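Local coordinates for Non-structural polyprotein (Sindbis virus, PDB 4GUA) that joins the nsP2 cysteine protease, which cleaves the viral polyprotein, to the macro and zinc-binding domains of nsP3 in one precursor chain, at residues K19-I24 / Y54-I59; K268-A273 / V299-E304; V291-P296 / C327-V332. All blocks are in the same frame, centred on the assembly; numbering follows the deposited sequence.

How the contacts relate
All three contacts are largely buried, but they belong to different parts of the chain. Contact 1 pairs two helices in the peptidase C9 region, with its centre 26 Å from that of contact 2 and 32 Å from that of contact 3, and it is wholly apolar. Contacts 2 and 3 lie on the same mixed sheet, centres 10 Å apart, and touch through Y272 with I329 and R295 with E304. Their segments alternate along the chain. Contact 2, where a strand end meets a loop, relies on a buried ion pair and an aromatic ring; contact 3, strand against helix, is apolar with one arginine bond at its partly exposed end.

Contact 1 of 3, residues K19-I24 / Y54-I59; sequences KALEPI and YALDVI. With SO4 (sulfate ion), chain E.
L21 and I24, one helical turn apart, are the residues of helix 16-27 that meet A55, L56 and I59 of helix 52-64. At the start of the segment, K19 takes no part in this interface: its long, flexible chain is extended and exposed, and NZ gives a 3.2 Å hydrogen bond to O2 of a sulfate ion, probably from the crystallisation liquor. A20 is small enough to sit against L80 of strand 78-83, which also backs L21. L21 carries most of the contact. Its CG lies anti to the carbonyl carbon (chi1 -70°), and the two methyls divide the work beyond it. L21 CD1 reaches A55 CB at 3.6 Å and I59 CD1 at 3.7 Å, entering between residues one turn apart on the other helix; L21 CD2 packs on L56 CB at 3.9 Å. A forked leucine suits this place because one side chain can touch three neighbours, whereas A55, with its single methyl, gives the branch room to approach. P23 has no N-H to offer the preceding turn, and the helix is kinked there. After it, I24 makes a looser contact, CG2 to L56 CD2 at 4.3 Å, while also lying on I78. The helix axes stay 10.5 Å apart and cross at -45°, a spacing filled by the branched side chains. No hydrogen bond spans the pair, so the contact depends on apolar burial and shape; A20 O is taken by N96 ND2, outside the pair.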
loop_
_atom_site.group_PDB
_atom_site.type_symbol
_atom_site.label_atom_id
_atom_site.label_comp_id
_atom_site.label_asym_id
_atom_site.label_seq_id
_atom_site.Cartn_x
_atom_site.Cartn_y
_atom_site.Cartn_z
ATOM N N LYS A 19 28.989 -5.098 5.323
ATOM C CA LYS A 19 29.819 -6.230 5.728
ATOM C C LYS A 19 28.935 -7.456 5.899
ATOM O O LYS A 19 29.301 -8.563 5.498
ATOM C CB LYS A 19 30.564 -5.940 7.038
ATOM C CG LYS A 19 31.289 -4.607 7.057
ATOM C CD LYS A 19 31.951 -4.328 8.396
ATOM C CE LYS A 19 33.100 -3.333 8.262
ATOM N NZ LYS A 19 33.400 -2.667 9.557
ATOM N N ALA A 20 27.748 -7.238 6.450
ATOM C CA ALA A 20 26.846 -8.331 6.769
ATOM C C ALA A 20 26.340 -8.968 5.487
ATOM O O ALA A 20 26.169 -10.184 5.412
ATOM C CB ALA A 20 25.693 -7.831 7.606
ATOM N N LEU A 21 26.073 -8.139 4.486
ATOM C CA LEU A 21 25.696 -8.652 3.181
ATOM C C LEU A 21 26.802 -9.423 2.456
ATOM O O LEU A 21 26.501 -10.350 1.701
ATOM C CB LEU A 21 25.212 -7.513 2.293
ATOM C CG LEU A 21 23.866 -6.934 2.710
ATOM C CD1 LEU A 21 23.379 -5.954 1.655
ATOM C CD2 LEU A 21 22.838 -8.048 2.958
ATOM N N GLU A 22 28.061 -9.045 2.657
ATOM C CA GLU A 22 29.155 -9.618 1.861
ATOM C C GLU A 22 29.089 -11.134 1.588
ATOM O O GLU A 22 29.199 -11.558 0.429
ATOM C CB GLU A 22 30.499 -9.263 2.486
ATOM C CG GLU A 22 31.681 -9.590 1.599
ATOM C CD GLU A 22 32.984 -9.016 2.114
ATOM O OE1 GLU A 22 33.310 -9.228 3.304
ATOM O OE2 GLU A 22 33.691 -8.366 1.317
ATOM N N PRO A 23 28.933 -11.960 2.637
ATOM C CA PRO A 23 28.863 -13.404 2.384
ATOM C C PRO A 23 27.580 -13.831 1.659
ATOM O O PRO A 23 27.585 -14.828 0.938
ATOM C CB PRO A 23 28.932 -14.012 3.794
ATOM C CG PRO A 23 28.417 -12.969 4.682
ATOM C CD PRO A 23 28.867 -11.658 4.076
ATOM N N ILE A 24 26.494 -13.091 1.840
ATOM C CA ILE A 24 25.261 -13.410 1.139
ATOM C C ILE A 24 25.441 -13.131 -0.344
ATOM O O ILE A 24 25.032 -13.931 -1.184
ATOM C CB ILE A 24 24.075 -12.609 1.693
ATOM C CG1 ILE A 24 23.758 -13.095 3.108
ATOM C CG2 ILE A 24 22.848 -12.775 0.807
ATOM C CD1 ILE A 24 22.812 -12.204 3.867
ATOM N N TYR A 54 17.332 -3.523 3.004
ATOM C CA TYR A 54 17.082 -2.598 1.903
ATOM C C TYR A 54 18.228 -2.691 0.908
ATOM O O TYR A 54 18.010 -2.759 -0.311
ATOM C CB TYR A 54 16.964 -1.160 2.385
ATOM C CG TYR A 54 15.773 -0.867 3.267
ATOM C CD1 TYR A 54 14.949 -1.884 3.736
ATOM C CD2 TYR A 54 15.472 0.442 3.633
ATOM C CE1 TYR A 54 13.860 -1.603 4.555
ATOM C CE2 TYR A 54 14.392 0.731 4.444
ATOM C CZ TYR A 54 13.591 -0.293 4.908
ATOM O OH TYR A 54 12.514 -0.000 5.718
ATOM N N ALA A 55 19.450 -2.707 1.436
ATOM C CA ALA A 55 20.634 -2.766 0.585
ATOM C C ALA A 55 20.605 -4.017 -0.285
ATOM O O ALA A 55 20.950 -3.967 -1.462
ATOM C CB ALA A 55 21.903 -2.731 1.423
ATOM N N LEU A 56 20.180 -5.132 0.298
ATOM C CA LEU A 56 20.160 -6.398 -0.419
ATOM C C LEU A 56 19.158 -6.333 -1.566
ATOM O O LEU A 56 19.412 -6.861 -2.647
ATOM C CB LEU A 56 19.835 -7.557 0.526
ATOM C CG LEU A 56 19.793 -8.939 -0.138
ATOM C CD1 LEU A 56 21.060 -9.231 -0.948
ATOM C CD2 LEU A 56 19.566 -10.028 0.902
ATOM N N ASP A 57 18.019 -5.690 -1.330
ATOM C CA ASP A 57 17.020 -5.523 -2.385
ATOM C C ASP A 57 17.615 -4.703 -3.532
ATOM O O ASP A 57 17.479 -5.062 -4.700
ATOM C CB ASP A 57 15.743 -4.866 -1.834
ATOM C CG ASP A 57 14.552 -4.976 -2.792
ATOM O OD1 ASP A 57 14.055 -6.098 -3.021
ATOM O OD2 ASP A 57 14.094 -3.930 -3.308
ATOM N N VAL A 58 18.296 -3.614 -3.190
ATOM C CA VAL A 58 18.922 -2.752 -4.191
ATOM C C VAL A 58 19.968 -3.500 -5.020
ATOM O O VAL A 58 20.075 -3.302 -6.230
ATOM C CB VAL A 58 19.585 -1.520 -3.533
ATOM C CG1 VAL A 58 20.736 -1.012 -4.386
ATOM C CG2 VAL A 58 18.557 -0.415 -3.301
ATOM N N ILE A 59 20.750 -4.349 -4.360
ATOM C CA ILE A 59 21.828 -5.063 -5.029
ATOM C C ILE A 59 21.250 -6.109 -5.964
ATOM O O ILE A 59 21.768 -6.342 -7.054
ATOM C CB ILE A 59 22.773 -5.732 -4.020
ATOM C CG1 ILE A 59 23.523 -4.659 -3.235
ATOM C CG2 ILE A 59 23.773 -6.634 -4.737
ATOM C CD1 ILE A 59 24.033 -5.125 -1.907
HETATM S S SO4 E . 31.239 -2.263 12.433
HETATM O O1 SO4 E . 30.379 -2.353 13.615
HETATM O O2 SO4 E . 31.413 -3.592 11.852
HETATM O O3 SO4 E . 30.620 -1.374 11.447
HETATM O O4 SO4 E . 32.551 -1.734 12.800
#

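Contact 2 of 3, residues K268-A273 / V299-E304; sequences KSYGYA and VSSNTE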
loop_
_atom_site.group_PDB
_atom_site.type_symbol
_atom_site.label_atom_id
_atom_site.label_comp_id
_atom_site.label_asym_id
_atom_site.label_seq_id
_atom_site.Cartn_x
_atom_site.Cartn_y
_atom_site.Cartn_z
ATOM N N LYS A 268 8.313 14.713 3.583
ATOM C CA LYS A 268 8.689 14.758 2.179
ATOM C C LYS A 268 9.133 13.377 1.670
ATOM O O LYS A 268 9.915 12.670 2.317
ATOM C CB LYS A 268 9.802 15.788 1.968
ATOM C CG LYS A 268 10.450 15.695 0.600
ATOM C CD LYS A 268 11.540 16.732 0.407
ATOM C CE LYS A 268 10.986 18.147 0.349
ATOM N NZ LYS A 268 12.076 19.140 0.135
ATOM N N SER A 269 8.618 13.005 0.502
ATOM C CA SER A 269 8.979 11.753 -0.140
ATOM C C SER A 269 8.998 11.927 -1.645
ATOM O O SER A 269 8.605 12.955 -2.174
ATOM C CB SER A 269 7.985 10.641 0.207
ATOM O OG SER A 269 6.808 10.735 -0.586
ATOM N N TYR A 270 9.522 10.915 -2.314
ATOM C CA TYR A 270 9.468 10.784 -3.762
ATOM C C TYR A 270 8.386 9.781 -4.201
ATOM O O TYR A 270 8.396 9.277 -5.317
ATOM C CB TYR A 270 10.874 10.530 -4.292
ATOM C CG TYR A 270 11.791 11.611 -3.751
ATOM C CD1 TYR A 270 11.989 12.794 -4.452
ATOM C CD2 TYR A 270 12.392 11.483 -2.501
ATOM C CE1 TYR A 270 12.793 13.800 -3.948
ATOM C CE2 TYR A 270 13.204 12.487 -1.985
ATOM C CZ TYR A 270 13.395 13.644 -2.713
ATOM O OH TYR A 270 14.193 14.649 -2.211
ATOM N N GLY A 271 7.514 9.426 -3.263
ATOM C CA GLY A 271 6.535 8.374 -3.460
ATOM C C GLY A 271 7.086 7.162 -2.744
ATOM O O GLY A 271 8.097 7.277 -2.045
ATOM N N TYR A 272 6.423 6.017 -2.863
ATOM C CA TYR A 272 7.078 4.763 -2.523
ATOM C C TYR A 272 7.095 3.847 -3.746
ATOM O O TYR A 272 6.252 2.958 -3.878
ATOM C CB TYR A 272 6.260 4.098 -1.418
ATOM C CG TYR A 272 4.762 4.233 -1.663
ATOM C CD1 TYR A 272 4.083 5.402 -1.334
ATOM C CD2 TYR A 272 4.039 3.205 -2.258
ATOM C CE1 TYR A 272 2.725 5.529 -1.576
ATOM C CE2 TYR A 272 2.687 3.325 -2.497
ATOM C CZ TYR A 272 2.032 4.485 -2.157
ATOM O OH TYR A 272 0.677 4.591 -2.403
ATOM N N ALA A 273 8.132 3.943 -4.559
ATOM C CA ALA A 273 8.152 3.168 -5.791
ATOM C C ALA A 273 8.688 1.773 -5.528
ATOM O O ALA A 273 8.165 0.784 -6.028
ATOM C CB ALA A 273 8.973 3.873 -6.857
ATOM N N VAL A 299 7.625 22.566 -3.498
ATOM C CA VAL A 299 8.535 21.484 -3.850
ATOM C C VAL A 299 9.694 22.016 -4.693
ATOM O O VAL A 299 9.567 23.040 -5.357
ATOM C CB VAL A 299 7.809 20.366 -4.625
ATOM C CG1 VAL A 299 6.740 19.735 -3.757
ATOM C CG2 VAL A 299 7.199 20.903 -5.906
ATOM N N SER A 300 10.841 21.353 -4.606
ATOM C CA SER A 300 12.022 21.747 -5.363
ATOM C C SER A 300 12.234 20.910 -6.622
ATOM O O SER A 300 13.166 21.159 -7.385
ATOM C CB SER A 300 13.251 21.652 -4.472
ATOM O OG SER A 300 13.018 22.346 -3.260
ATOM N N SER A 301 11.385 19.912 -6.837
ATOM C CA SER A 301 11.517 19.067 -8.015
ATOM C C SER A 301 10.198 18.402 -8.346
ATOM O O SER A 301 9.269 18.394 -7.536
ATOM C CB SER A 301 12.591 18.001 -7.793
ATOM O OG SER A 301 12.114 16.959 -6.958
ATOM N N ASN A 302 10.123 17.817 -9.533
ATOM C CA ASN A 302 8.880 17.207 -9.986
ATOM C C ASN A 302 8.659 15.808 -9.414
ATOM O O ASN A 302 7.563 15.255 -9.533
ATOM C CB ASN A 302 8.824 17.185 -11.514
ATOM C CG ASN A 302 9.983 16.441 -12.133
ATOM O OD1 ASN A 302 11.022 16.245 -11.506
ATOM N ND2 ASN A 302 9.828 16.062 -13.392
ATOM N N THR A 303 9.699 15.229 -8.817
ATOM C CA THR A 303 9.567 13.945 -8.133
ATOM C C THR A 303 9.189 14.089 -6.655
ATOM O O THR A 303 8.785 13.111 -6.021
ATOM C CB THR A 303 10.861 13.118 -8.210
ATOM O OG1 THR A 303 11.936 13.846 -7.606
ATOM C CG2 THR A 303 11.204 12.777 -9.657
ATOM N N GLU A 304 9.326 15.292 -6.099
ATOM C CA GLU A 304 9.011 15.510 -4.685
ATOM C C GLU A 304 7.511 15.401 -4.413
ATOM O O GLU A 304 6.690 15.943 -5.145
ATOM C CB GLU A 304 9.547 16.860 -4.206
ATOM C CG GLU A 304 11.019 16.807 -3.832
ATOM C CD GLU A 304 11.518 18.078 -3.176
ATOM O OE1 GLU A 304 10.719 19.026 -3.054
ATOM O OE2 GLU A 304 12.709 18.122 -2.783
#
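OE1 of E304 accepts a nearly straight 2.8 Å hydrogen bond from the backbone N of S300 (170° at the hydrogen), while the other oxygen, OE2, forms a salt bridge with K268 NZ at 3.2 Å. The two donors meet the carboxylate from opposite faces, each about 50° out of its plane. Together they secure each end of a buried charge: glutamate supplies two acceptors, one to brace its own loop and one to tie that loop to the strand. K268 suits the opposite role, because its long chain, bent at chi3, runs over the carboxylate and brings CE to 3.5 Å from E304 OE1 before the ammonium is reached. The two nearby opposite charges would be expected to favour each other's ionised form.

Y270 packs alongside E304, pointing the same way, with its ring turned 62° from the carboxylate. Its CE1 approaches the aliphatic E304 CG at 3.5 Å, and T303 OG1 lies at the ring edge, 3.3 Å from CD1. The backbone joins in through a CA-H...O contact from Y270 CA to T303 O at 3.3 Å. Threonine serves its loop as well, since T303 OG1 accepts from S301 OG and is also bonded to Q240. On the strand side, S269 OG accepts from G271 N at 3.1 Å, an ST turn that ends the strand, and also bonds M305 O; G271, with positive phi, is at backbone angles that suit glycine.

Around this junction, helix 237-257 presents H244 edge-to-face to the Y270 ring and Q240 to T303, T231 N bonds the tyrosine hydroxyl, and strand 305-312 lies beside strand 263-269, with Y306 against K268.

Contact 3 of 3, residues V291-P296 / C327-V332; sequences VSAARP and CVISSV
A293 and I329 meet between strand 288-294 and helix 323-333, A293 CB resting 3.7 Å from I329 CG1. A293 CB also lies 4.1 Å from V328 CG1, so it sits between two successive helical residues. Alanine fits here because a small side chain lets the helix come near the strand; the axes of the two segments are 7.9 Å apart. One turn further along, V332 takes over: its CG1 meets R295 CB at 3.7 Å, and the two side chains slide past each other in opposite directions. Beta-branched valine gives the helix a compact, stiff surface for this, and V332 also touches M305 of strand 305-312.

Polar contact across the pair comes from the arginine. With CG anti to the backbone N (chi1 179°) and the chain bent at chi3, R295 carries its methylenes past the valine, and NH2 donates to V332 O at 3.1 Å. The oxygen lies near the guanidinium plane, at its edge, whereas the donor stands 43° above the carbonyl plane. This carbonyl belongs to the last turn of the helix, where a cationic partner would probably be favourable. S292 OG skirts V328 CG1 at 4.2 Å but finds its hydrogen bond in D478.

The two segments run almost parallel, 7° apart, as a helix laid against the outermost strand of a mixed sheet. The strand order 3-2-1-4-5-7-6, with one antiparallel strand, is that of the class I methyltransferase fold, consistent with the methyltransferase-like domain of alphavirus nsP2.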
loop_
_atom_site.group_PDB
_atom_site.type_symbol
_atom_site.label_atom_id
_atom_site.label_comp_id
_atom_site.label_asym_id
_atom_site.label_seq_id
_atom_site.Cartn_x
_atom_site.Cartn_y
_atom_site.Cartn_z
ATOM N N VAL A 291 -4.452 8.836 5.296
ATOM C CA VAL A 291 -3.220 9.301 4.688
ATOM C C VAL A 291 -3.481 9.667 3.231
ATOM O O VAL A 291 -4.144 8.928 2.500
ATOM C CB VAL A 291 -2.074 8.264 4.814
ATOM C CG1 VAL A 291 -2.526 6.898 4.352
ATOM C CG2 VAL A 291 -0.852 8.721 4.032
ATOM N N SER A 292 -2.949 10.818 2.828
ATOM C CA SER A 292 -3.091 11.338 1.478
ATOM C C SER A 292 -1.736 11.877 1.044
ATOM O O SER A 292 -0.723 11.585 1.677
ATOM C CB SER A 292 -4.142 12.442 1.422
ATOM O OG SER A 292 -4.500 12.731 0.077
ATOM N N ALA A 293 -1.712 12.605 -0.068
ATOM C CA ALA A 293 -0.478 13.173 -0.599
ATOM C C ALA A 293 -0.742 14.513 -1.266
ATOM O O ALA A 293 -1.881 14.847 -1.605
ATOM C CB ALA A 293 0.152 12.221 -1.596
ATOM N N ALA A 294 0.320 15.286 -1.439
ATOM C CA ALA A 294 0.216 16.598 -2.052
ATOM C C ALA A 294 1.543 16.961 -2.695
ATOM O O ALA A 294 2.601 16.549 -2.223
ATOM C CB ALA A 294 -0.157 17.628 -1.012
ATOM N N ARG A 295 1.484 17.727 -3.778
ATOM C CA ARG A 295 2.686 18.291 -4.364
ATOM C C ARG A 295 2.445 19.790 -4.490
ATOM O O ARG A 295 2.105 20.287 -5.554
ATOM C CB ARG A 295 3.058 17.609 -5.699
ATOM C CG ARG A 295 4.313 18.192 -6.350
ATOM C CD ARG A 295 4.995 17.282 -7.371
ATOM N NE ARG A 295 4.137 16.882 -8.477
ATOM C CZ ARG A 295 3.975 17.576 -9.602
ATOM N NH1 ARG A 295 4.606 18.733 -9.779
ATOM N NH2 ARG A 295 3.169 17.120 -10.557
ATOM N N PRO A 296 2.636 20.518 -3.377
ATOM C CA PRO A 296 2.384 21.957 -3.353
ATOM C C PRO A 296 3.445 22.707 -4.127
ATOM O O PRO A 296 4.370 22.092 -4.649
ATOM C CB PRO A 296 2.473 22.315 -1.863
ATOM C CG PRO A 296 2.946 21.086 -1.145
ATOM C CD PRO A 296 3.332 20.067 -2.161
ATOM N N CYS A 327 -3.733 5.766 -6.123
ATOM C CA CYS A 327 -4.469 6.567 -7.088
ATOM C C CYS A 327 -4.091 8.049 -7.013
ATOM O O CYS A 327 -3.859 8.692 -8.034
ATOM C CB CYS A 327 -5.969 6.395 -6.870
ATOM S SG CYS A 327 -6.954 7.249 -8.097
ATOM N N VAL A 328 -4.033 8.579 -5.796
ATOM C CA VAL A 328 -3.742 9.986 -5.559
ATOM C C VAL A 328 -2.355 10.386 -6.049
ATOM O O VAL A 328 -2.210 11.259 -6.898
ATOM C CB VAL A 328 -3.811 10.288 -4.059
ATOM C CG1 VAL A 328 -3.248 11.668 -3.764
ATOM C CG2 VAL A 328 -5.234 10.164 -3.568
ATOM N N ILE A 329 -1.334 9.736 -5.504
ATOM C CA ILE A 329 0.045 10.027 -5.861
ATOM C C ILE A 329 0.245 9.929 -7.367
ATOM O O ILE A 329 0.840 10.813 -7.978
ATOM C CB ILE A 329 1.007 9.047 -5.177
ATOM C CG1 ILE A 329 1.126 9.385 -3.693
ATOM C CG2 ILE A 329 2.375 9.085 -5.846
ATOM C CD1 ILE A 329 2.019 8.444 -2.915
ATOM N N SER A 330 -0.256 8.851 -7.958
ATOM C CA SER A 330 -0.048 8.593 -9.376
ATOM C C SER A 330 -0.689 9.685 -10.231
ATOM O O SER A 330 -0.107 10.158 -11.213
ATOM C CB SER A 330 -0.619 7.231 -9.755
ATOM O OG SER A 330 -0.235 6.902 -11.074
ATOM N N SER A 331 -1.898 10.082 -9.858
ATOM C CA SER A 331 -2.604 11.106 -10.603
ATOM C C SER A 331 -1.859 12.433 -10.513
ATOM O O SER A 331 -1.754 13.153 -11.504
ATOM C CB SER A 331 -4.035 11.242 -10.088
ATOM O OG SER A 331 -4.761 10.040 -10.302
ATOM N N VAL A 332 -1.320 12.746 -9.339
ATOM C CA VAL A 332 -0.566 13.987 -9.159
ATOM C C VAL A 332 0.671 14.017 -10.058
ATOM O O VAL A 332 0.948 15.017 -10.730
ATOM C CB VAL A 332 -0.123 14.178 -7.702
ATOM C CG1 VAL A 332 0.802 15.369 -7.597
ATOM C CG2 VAL A 332 -1.326 14.365 -6.798
#